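Local atomic coordinates of hypothetical protein DR_0824 (Deinococcus radiodurans, PDB entry 2IMR), a protein that catalyses the zinc-dependent deamination of aminodeoxyfutalosine to futalosine, a step in menaquinone biosynthesis, and deaminates several adenosine derivatives less efficiently. Residues P212-P215 against F216-S219; P268-L271 against A272-I275; H240-H244 against P245-E249; L222-L225 against L226-Y229. All coordinates share one frame; numbering follows the deposited sequence.

How the contacts relate
Contact 1 is buried throughout and contact 3 largely so, both near the zinc ion, whereas contacts 2 and 4 are only partly buried and each shows a charged or polar face outward. Contact 1 is the turn that leads from strand 206-212 into helix 220-233, and contact 4 is the next part of that same helix; Met223 packs back on Pro212 and Val218. Contact 3 repeats the strand-to-helix passage one strand further on, and His213 O probably receives a hydrogen bond from His240 ND1. Contact 2 caps the short helix 271-275, which packs against contact 1. Hydroxyl, imidazole and carboxylate groups bond to one another and to backbone N-H groups in 1 and 3; contacts 2 and 4 pair acids with threonine or arginine.

Contact 1. Residues P212-P215 against F216-S219; sequences PHTP and FTVS
Thr214 and Thr217 both hold OG1 between their own backbone N and carbonyl carbon (chi1 69° and 55°), and these torsions turn the two hydroxyls on to each other, OG1 to OG1 2.7 Å. His213, with CG swung opposite its backbone N (chi1 -168°), brings its ring to the same spot, where ND1 lies 2.7 Å from Thr217 OG1 in a second hydrogen bond, the hydroxyl sitting at the ring edge near its plane. Thr217 OG1 is thus gripped by two partners. Threonine suits both places because its hydroxyl can both donate and accept a hydrogen bond while its methyl packs: Thr214 CG2 rests over one face of the His213 imidazole. The Thr214 hydroxyl also accepts from Phe216 N at 3.2 Å, a side-chain bond to a backbone N-H two residues on that holds the turn's shape. Above it lies the Phe216 ring, with Thr214 OG1 3.4 Å from the ring plane over its centre and Thr214 CB making a CH-pi contact with the same face. Replacing Phe216 by an alanine removes the ring and would probably leave the Thr214 hydroxyl less shielded, opening a gap beside Met250 and Leu271. Val218 turns CG2 under the turn, 3.6 Å from Thr214 O. A water bridges Pro215 O and Val218 O, satisfying two buried carbonyls. His213 is predicted to bind substrate, and the bond from Thr217 probably helps fix the rotation of its imidazole; the arrangement belongs to the loop following a barrel strand, where amidohydrolases of the TIM-barrel clan place their active-site residues.

Contact 2. Residues P268-L271 against A272-I275; sequences PHTL and AEVI
Thr270 and Glu273 trade hydrogen bonds in both directions. With OG1 set between backbone N and carbonyl carbon (chi1 63°), the threonine points its hydroxyl at the helix, where OG1 accepts from Glu273 N at 3.2 Å. The same hydroxyl donates to Glu273 OE2 at 2.8 Å, meeting that oxygen on its anti side, 18° out of the carboxylate plane. Glu273 can reach back because CG lies beside its own N, opposite the carbonyl carbon (chi1 -68°), and the chain then runs extended past CG, crossing the threonine at about a right angle. Its other oxygen, OE1, takes a hydrogen bond from a water that in turn accepts from His269 N.

On the buried side the residues are apolar. Pro268, whose apolar ring leaves no backbone N-H to satisfy, sits just before the helix and packs CD 3.5 Å from Val274 CG2. Leu271 CD1 touches Ile275 CG2 at 4.2 Å, one helical turn on, beside the bond from Ile275 N to Leu271 O. Leu271 also packs on Phe216, and Ile275 on Phe251 of helix 245-253. The whole is a threonine N-cap opening helix 271-275, backed by the bond from the capping hydroxyl to the Glu273 carboxylate.

Contact 3. Residues H240-H244 against P245-E249; sequences HVAEH and PTELE. With ZN (zinc ion), chain B.
Hydrogen bonds carry most of the contact between His244 and Thr246 and between Glu247 and the loop before it. The His244 ring caps the helix: ND1 accepts from Thr246 N at 3.2 Å in a nearly straight bond (167°), tilted 22° from the ring plane, and also pairs with Thr246 OG1 at 2.6 Å. Threonine serves here because backbone and hydroxyl reach one nitrogen together. Glu247, extended with CG opposite its backbone N (chi1 179°), sends its carboxylate back under the loop. There OE2 accepts from Ala242 N at 2.9 Å, from above the carboxylate plane, and OE1 takes a weak bond from Glu243 N. Two waters also donate to OE1, one of them accepting from His244 N, so waters and backbone N-H groups satisfy the buried carboxylate.

In CH-pi packing, Pro245 CD lies 3.4 Å from the centroid of the His244 ring, over one face; Tyr114 stacks on this imidazole too.

Metal binding ends the strand: His240 NE2 holds the zinc ion at 2.1 Å, with His99, His101 and a water as further ligands. Glu243, by similarity the proton donor, has OE1 hydrogen-bonded to Tyr114 OH. A zinc histidine at a barrel strand end, with the glutamate three residues later in the loop leaving it, is the arrangement of adenosine-deaminase-like amidohydrolases.

Contact 4. Residues L222-L225 against L226-Y229; sequences LMRL and LSDY
Leu222 and Leu226 meet one turn apart on helix 220-233, an outer helix of the TIM-barrel-type amidohydrolase fold, and their contact is apolar. Leu222 CG lies 3.8 Å from Leu226 CD1, the two side chains crossing at a slant. Branched apolar leucines suit this buried face, since Leu226 continues on to Leu210 and Pro212 of strand 206-212 while Leu222 packs on Val187 of helix 184-199.

The charged contact is on the outer side. Arg224 bends at its third torsion (chi3 51°), curling the long chain forward along the helix, toward its C-terminal end, until NH2 forms a salt bridge with Asp228 OD2 at 2.7 Å. The guanidinium and carboxylate planes stand 72° apart, so the groups do not lie flat together as a two-pronged pair would. Four residues of spacing puts arginine and aspartate on one side of the helix, and Asp228, being exposed, gains a neighbour of opposite charge. Putting a leucine in place of Arg224 would probably leave the Asp228 carboxylate without its cationic mate and more dependent on solvent.

Backbone hydrogen bonds follow the alpha-helical i to i+4 pattern, as in Asp228 N to Arg224 O at 2.9 Å. Ser227 adds one from its side chain: OG, held between backbone N and carbonyl carbon (chi1 55°), donates to Met223 O at 3.0 Å. That carbonyl already accepts Ser227 N, and the two donors reach Met223 O from opposite faces of its plane.

Contact 1. Residues P212-P215 against F216-S219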
# COMPACT_ATOMS: atom_id res chain seq x y z
N PRO A 212 -9.64 3.33 -8.46
CA PRO A 212 -10.23 4.64 -8.75
C PRO A 212 -9.19 5.56 -8.09
O PRO A 212 -8.91 5.42 -6.90
CB PRO A 212 -11.54 4.61 -7.96
CG PRO A 212 -11.88 3.14 -7.90
CD PRO A 212 -10.54 2.51 -7.63
N HIS A 213 -8.62 6.48 -8.87
CA HIS A 213 -7.56 7.37 -8.38
C HIS A 213 -7.75 7.99 -7.00
O HIS A 213 -7.03 7.66 -6.05
CB HIS A 213 -7.30 8.47 -9.42
CG HIS A 213 -6.06 9.27 -9.17
ND1 HIS A 213 -6.03 10.64 -9.27
CD2 HIS A 213 -4.79 8.89 -8.86
CE1 HIS A 213 -4.80 11.08 -9.04
NE2 HIS A 213 -4.03 10.03 -8.79
N THR A 214 -8.70 8.91 -6.88
CA THR A 214 -8.99 9.57 -5.62
C THR A 214 -10.47 9.91 -5.60
O THR A 214 -11.16 9.75 -6.61
CB THR A 214 -8.22 10.91 -5.46
OG1 THR A 214 -8.75 11.86 -6.39
CG2 THR A 214 -6.71 10.71 -5.71
N PRO A 215 -10.98 10.40 -4.46
CA PRO A 215 -12.40 10.75 -4.40
C PRO A 215 -12.73 12.02 -5.18
O PRO A 215 -13.90 12.31 -5.42
CB PRO A 215 -12.66 10.93 -2.90
CG PRO A 215 -11.56 10.14 -2.23
CD PRO A 215 -10.37 10.44 -3.12
N PHE A 216 -11.71 12.79 -5.56
CA PHE A 216 -11.95 14.03 -6.28
C PHE A 216 -11.49 14.06 -7.74
O PHE A 216 -11.71 15.05 -8.43
CB PHE A 216 -11.35 15.21 -5.51
CG PHE A 216 -9.88 15.11 -5.28
CD1 PHE A 216 -8.97 15.65 -6.19
CD2 PHE A 216 -9.39 14.46 -4.15
CE1 PHE A 216 -7.60 15.55 -5.97
CE2 PHE A 216 -8.01 14.35 -3.93
CZ PHE A 216 -7.12 14.90 -4.84
N THR A 217 -10.84 12.99 -8.20
CA THR A 217 -10.41 12.93 -9.59
C THR A 217 -11.23 11.87 -10.33
O THR A 217 -10.95 11.52 -11.48
CB THR A 217 -8.90 12.58 -9.72
OG1 THR A 217 -8.63 11.36 -9.03
CG2 THR A 217 -8.05 13.69 -9.14
N VAL A 218 -12.27 11.38 -9.66
CA VAL A 218 -13.18 10.38 -10.22
C VAL A 218 -14.58 10.85 -9.84
O VAL A 218 -14.85 11.05 -8.66
CB VAL A 218 -12.93 8.97 -9.61
CG1 VAL A 218 -13.94 7.96 -10.17
CG2 VAL A 218 -11.51 8.50 -9.93
N SER A 219 -15.45 11.05 -10.82
CA SER A 219 -16.80 11.52 -10.52
C SER A 219 -17.54 10.51 -9.64
O SER A 219 -17.22 9.32 -9.64
CB SER A 219 -17.60 11.77 -11.81
OG SER A 219 -17.90 10.55 -12.48
O HOH W 1 -15.47 10.20 -6.25

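Contact 2. Residues P268-L271 against A272-I275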
# COMPACT_ATOMS: atom_id res chain seq x y z
N PRO A 268 -14.25 19.61 -13.47
CA PRO A 268 -15.51 20.33 -13.67
C PRO A 268 -15.27 21.65 -12.93
O PRO A 268 -14.29 21.77 -12.19
CB PRO A 268 -16.53 19.45 -12.96
CG PRO A 268 -16.00 18.07 -13.22
CD PRO A 268 -14.51 18.24 -12.96
N HIS A 269 -16.15 22.62 -13.09
CA HIS A 269 -15.96 23.92 -12.44
C HIS A 269 -16.06 23.95 -10.91
O HIS A 269 -15.52 24.85 -10.27
CB HIS A 269 -16.91 24.94 -13.06
CG HIS A 269 -16.66 25.20 -14.51
ND1 HIS A 269 -15.59 25.94 -14.96
CD2 HIS A 269 -17.34 24.80 -15.62
CE1 HIS A 269 -15.62 25.99 -16.28
NE2 HIS A 269 -16.67 25.31 -16.71
N THR A 270 -16.76 22.97 -10.33
CA THR A 270 -16.90 22.92 -8.87
C THR A 270 -16.69 21.49 -8.37
O THR A 270 -16.95 20.53 -9.09
CB THR A 270 -18.32 23.35 -8.41
OG1 THR A 270 -19.28 22.43 -8.94
CG2 THR A 270 -18.63 24.77 -8.88
N LEU A 271 -16.24 21.36 -7.13
CA LEU A 271 -16.04 20.04 -6.55
C LEU A 271 -17.40 19.38 -6.42
O LEU A 271 -17.53 18.16 -6.57
CB LEU A 271 -15.38 20.16 -5.17
CG LEU A 271 -15.15 18.84 -4.42
CD1 LEU A 271 -14.24 17.92 -5.23
CD2 LEU A 271 -14.54 19.13 -3.06
N ALA A 272 -18.42 20.18 -6.14
CA ALA A 272 -19.77 19.66 -5.99
C ALA A 272 -20.19 18.87 -7.22
O ALA A 272 -20.88 17.86 -7.10
CB ALA A 272 -20.76 20.82 -5.75
N GLU A 273 -19.78 19.33 -8.39
CA GLU A 273 -20.13 18.64 -9.62
C GLU A 273 -19.42 17.30 -9.71
O GLU A 273 -19.98 16.33 -10.22
CB GLU A 273 -19.79 19.50 -10.84
CG GLU A 273 -20.67 20.74 -10.94
CD GLU A 273 -20.22 21.71 -12.01
OE1 GLU A 273 -20.26 21.32 -13.21
OE2 GLU A 273 -19.83 22.84 -11.66
N VAL A 274 -18.21 17.23 -9.18
CA VAL A 274 -17.45 15.99 -9.18
C VAL A 274 -18.06 14.95 -8.24
O VAL A 274 -18.27 13.81 -8.64
CB VAL A 274 -15.99 16.21 -8.76
CG1 VAL A 274 -15.25 14.87 -8.73
CG2 VAL A 274 -15.31 17.18 -9.71
N ILE A 275 -18.35 15.36 -7.01
CA ILE A 275 -18.88 14.42 -6.02
C ILE A 275 -20.39 14.27 -5.92
O ILE A 275 -20.89 13.41 -5.19
CB ILE A 275 -18.31 14.74 -4.62
CG1 ILE A 275 -18.74 16.14 -4.17
CG2 ILE A 275 -16.79 14.66 -4.66
CD1 ILE A 275 -18.32 16.47 -2.74
O HOH W 2 -18.46 22.10 -14.82

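Contact 3. Residues H240-H244 against P245-E249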
# COMPACT_ATOMS: atom_id res chain seq x y z
N HIS A 240 -6.85 6.08 -3.26
CA HIS A 240 -6.02 7.00 -2.47
C HIS A 240 -7.01 7.93 -1.78
O HIS A 240 -7.78 8.60 -2.46
CB HIS A 240 -5.11 7.85 -3.34
CG HIS A 240 -4.17 7.07 -4.20
ND1 HIS A 240 -4.48 6.68 -5.48
CD2 HIS A 240 -2.90 6.65 -3.97
CE1 HIS A 240 -3.44 6.05 -6.01
NE2 HIS A 240 -2.47 6.02 -5.11
N VAL A 241 -6.99 8.00 -0.46
CA VAL A 241 -7.95 8.85 0.24
C VAL A 241 -7.35 9.70 1.35
O VAL A 241 -6.56 9.22 2.16
CB VAL A 241 -9.09 7.99 0.85
CG1 VAL A 241 -10.12 8.89 1.52
CG2 VAL A 241 -9.74 7.16 -0.24
N ALA A 242 -7.73 10.98 1.36
CA ALA A 242 -7.28 11.94 2.37
C ALA A 242 -5.77 12.00 2.56
O ALA A 242 -5.27 12.10 3.69
CB ALA A 242 -7.97 11.64 3.71
N GLU A 243 -5.04 11.98 1.46
CA GLU A 243 -3.58 12.02 1.52
C GLU A 243 -3.02 13.32 2.06
O GLU A 243 -2.22 13.31 2.99
CB GLU A 243 -2.98 11.74 0.13
CG GLU A 243 -1.45 11.79 0.12
CD GLU A 243 -0.85 11.46 -1.23
OE1 GLU A 243 -1.57 11.59 -2.24
OE2 GLU A 243 0.34 11.09 -1.28
N HIS A 244 -3.46 14.45 1.50
CA HIS A 244 -2.98 15.77 1.92
C HIS A 244 -4.08 16.52 2.69
O HIS A 244 -5.26 16.35 2.40
CB HIS A 244 -2.55 16.56 0.68
CG HIS A 244 -1.70 17.76 0.97
ND1 HIS A 244 -2.22 19.00 1.25
CD2 HIS A 244 -0.35 17.89 1.05
CE1 HIS A 244 -1.24 19.85 1.47
NE2 HIS A 244 -0.09 19.21 1.36
N PRO A 245 -3.71 17.34 3.68
CA PRO A 245 -4.73 18.07 4.44
C PRO A 245 -5.66 18.94 3.59
O PRO A 245 -6.82 19.14 3.95
CB PRO A 245 -3.92 18.88 5.45
CG PRO A 245 -2.58 19.03 4.80
CD PRO A 245 -2.36 17.67 4.18
N THR A 246 -5.15 19.45 2.47
CA THR A 246 -5.96 20.30 1.60
C THR A 246 -7.10 19.54 0.94
O THR A 246 -8.03 20.14 0.39
CB THR A 246 -5.08 20.99 0.53
OG1 THR A 246 -4.24 20.02 -0.11
CG2 THR A 246 -4.21 22.06 1.17
N GLU A 247 -7.05 18.21 0.98
CA GLU A 247 -8.13 17.40 0.40
C GLU A 247 -9.30 17.45 1.38
O GLU A 247 -10.46 17.64 0.99
CB GLU A 247 -7.68 15.95 0.20
CG GLU A 247 -8.78 15.05 -0.39
CD GLU A 247 -8.38 13.59 -0.47
OE1 GLU A 247 -7.19 13.32 -0.71
OE2 GLU A 247 -9.26 12.72 -0.32
N LEU A 248 -9.00 17.28 2.67
CA LEU A 248 -10.05 17.32 3.68
C LEU A 248 -10.68 18.72 3.69
O LEU A 248 -11.89 18.87 3.84
CB LEU A 248 -9.46 17.02 5.06
CG LEU A 248 -10.39 17.20 6.26
CD1 LEU A 248 -11.58 16.24 6.18
CD2 LEU A 248 -9.60 16.97 7.54
N GLU A 249 -9.84 19.73 3.50
CA GLU A 249 -10.32 21.11 3.48
C GLU A 249 -11.35 21.39 2.39
O GLU A 249 -12.40 21.99 2.65
CB GLU A 249 -9.15 22.09 3.33
CG GLU A 249 -9.56 23.55 3.51
CD GLU A 249 -8.40 24.52 3.37
OE1 GLU A 249 -7.24 24.10 3.55
OE2 GLU A 249 -8.66 25.71 3.08
ZN ZN B . -0.41 5.78 -5.06
O HOH W 3 -6.31 11.25 -1.89
O HOH W 4 -4.79 14.59 -0.99
O HOH W 5 0.28 6.98 -3.93

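Contact 4. Residues L222-L225 against L226-Y229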
# COMPACT_ATOMS: atom_id res chain seq x y z
N LEU A 222 -18.79 7.58 -11.75
CA LEU A 222 -17.76 6.63 -12.17
C LEU A 222 -17.25 5.82 -10.97
O LEU A 222 -16.94 4.63 -11.10
CB LEU A 222 -16.61 7.37 -12.84
CG LEU A 222 -15.41 6.53 -13.32
CD1 LEU A 222 -15.90 5.43 -14.26
CD2 LEU A 222 -14.40 7.42 -14.01
N MET A 223 -17.16 6.46 -9.81
CA MET A 223 -16.68 5.77 -8.61
C MET A 223 -17.60 4.60 -8.24
O MET A 223 -17.14 3.52 -7.91
CB MET A 223 -16.60 6.76 -7.44
CG MET A 223 -16.08 6.15 -6.13
SD MET A 223 -14.34 5.64 -6.23
CE MET A 223 -13.54 7.21 -5.98
N ARG A 224 -18.91 4.83 -8.30
CA ARG A 224 -19.86 3.77 -7.99
C ARG A 224 -19.89 2.69 -9.05
O ARG A 224 -20.05 1.51 -8.74
CB ARG A 224 -21.27 4.34 -7.80
CG ARG A 224 -21.47 5.03 -6.46
CD ARG A 224 -22.94 5.12 -6.10
NE ARG A 224 -23.64 3.83 -6.22
CZ ARG A 224 -23.20 2.68 -5.70
NH1 ARG A 224 -22.06 2.64 -5.04
NH2 ARG A 224 -23.92 1.58 -5.85
N LEU A 225 -19.75 3.08 -10.32
CA LEU A 225 -19.74 2.09 -11.40
C LEU A 225 -18.55 1.18 -11.19
O LEU A 225 -18.65 -0.04 -11.35
CB LEU A 225 -19.62 2.78 -12.77
CG LEU A 225 -20.85 3.51 -13.31
CD1 LEU A 225 -20.52 4.15 -14.66
CD2 LEU A 225 -22.00 2.53 -13.46
N LEU A 226 -17.42 1.77 -10.82
CA LEU A 226 -16.20 1.00 -10.60
C LEU A 226 -16.28 0.10 -9.37
O LEU A 226 -15.94 -1.09 -9.45
CB LEU A 226 -14.99 1.93 -10.48
CG LEU A 226 -14.64 2.77 -11.72
CD1 LEU A 226 -13.58 3.82 -11.34
CD2 LEU A 226 -14.15 1.85 -12.83
N SER A 227 -16.71 0.65 -8.24
CA SER A 227 -16.77 -0.17 -7.03
C SER A 227 -17.81 -1.28 -7.15
O SER A 227 -17.55 -2.40 -6.71
CB SER A 227 -17.04 0.70 -5.78
OG SER A 227 -18.21 1.50 -5.90
N ASP A 228 -18.96 -0.99 -7.74
CA ASP A 228 -19.99 -2.01 -7.91
C ASP A 228 -19.48 -3.11 -8.83
O ASP A 228 -19.66 -4.30 -8.56
CB ASP A 228 -21.27 -1.41 -8.51
CG ASP A 228 -22.05 -0.56 -7.53
OD1 ASP A 228 -21.69 -0.54 -6.33
OD2 ASP A 228 -23.02 0.10 -7.95
N TYR A 229 -18.83 -2.72 -9.92
CA TYR A 229 -18.28 -3.68 -10.87
C TYR A 229 -17.27 -4.59 -10.18
O TYR A 229 -17.37 -5.81 -10.26
CB TYR A 229 -17.60 -2.96 -12.03
CG TYR A 229 -17.00 -3.90 -13.06
CD1 TYR A 229 -17.82 -4.63 -13.93
CD2 TYR A 229 -15.62 -4.07 -13.15
CE1 TYR A 229 -17.27 -5.51 -14.86
CE2 TYR A 229 -15.06 -4.95 -14.08
CZ TYR A 229 -15.89 -5.66 -14.93
OH TYR A 229 -15.35 -6.53 -15.85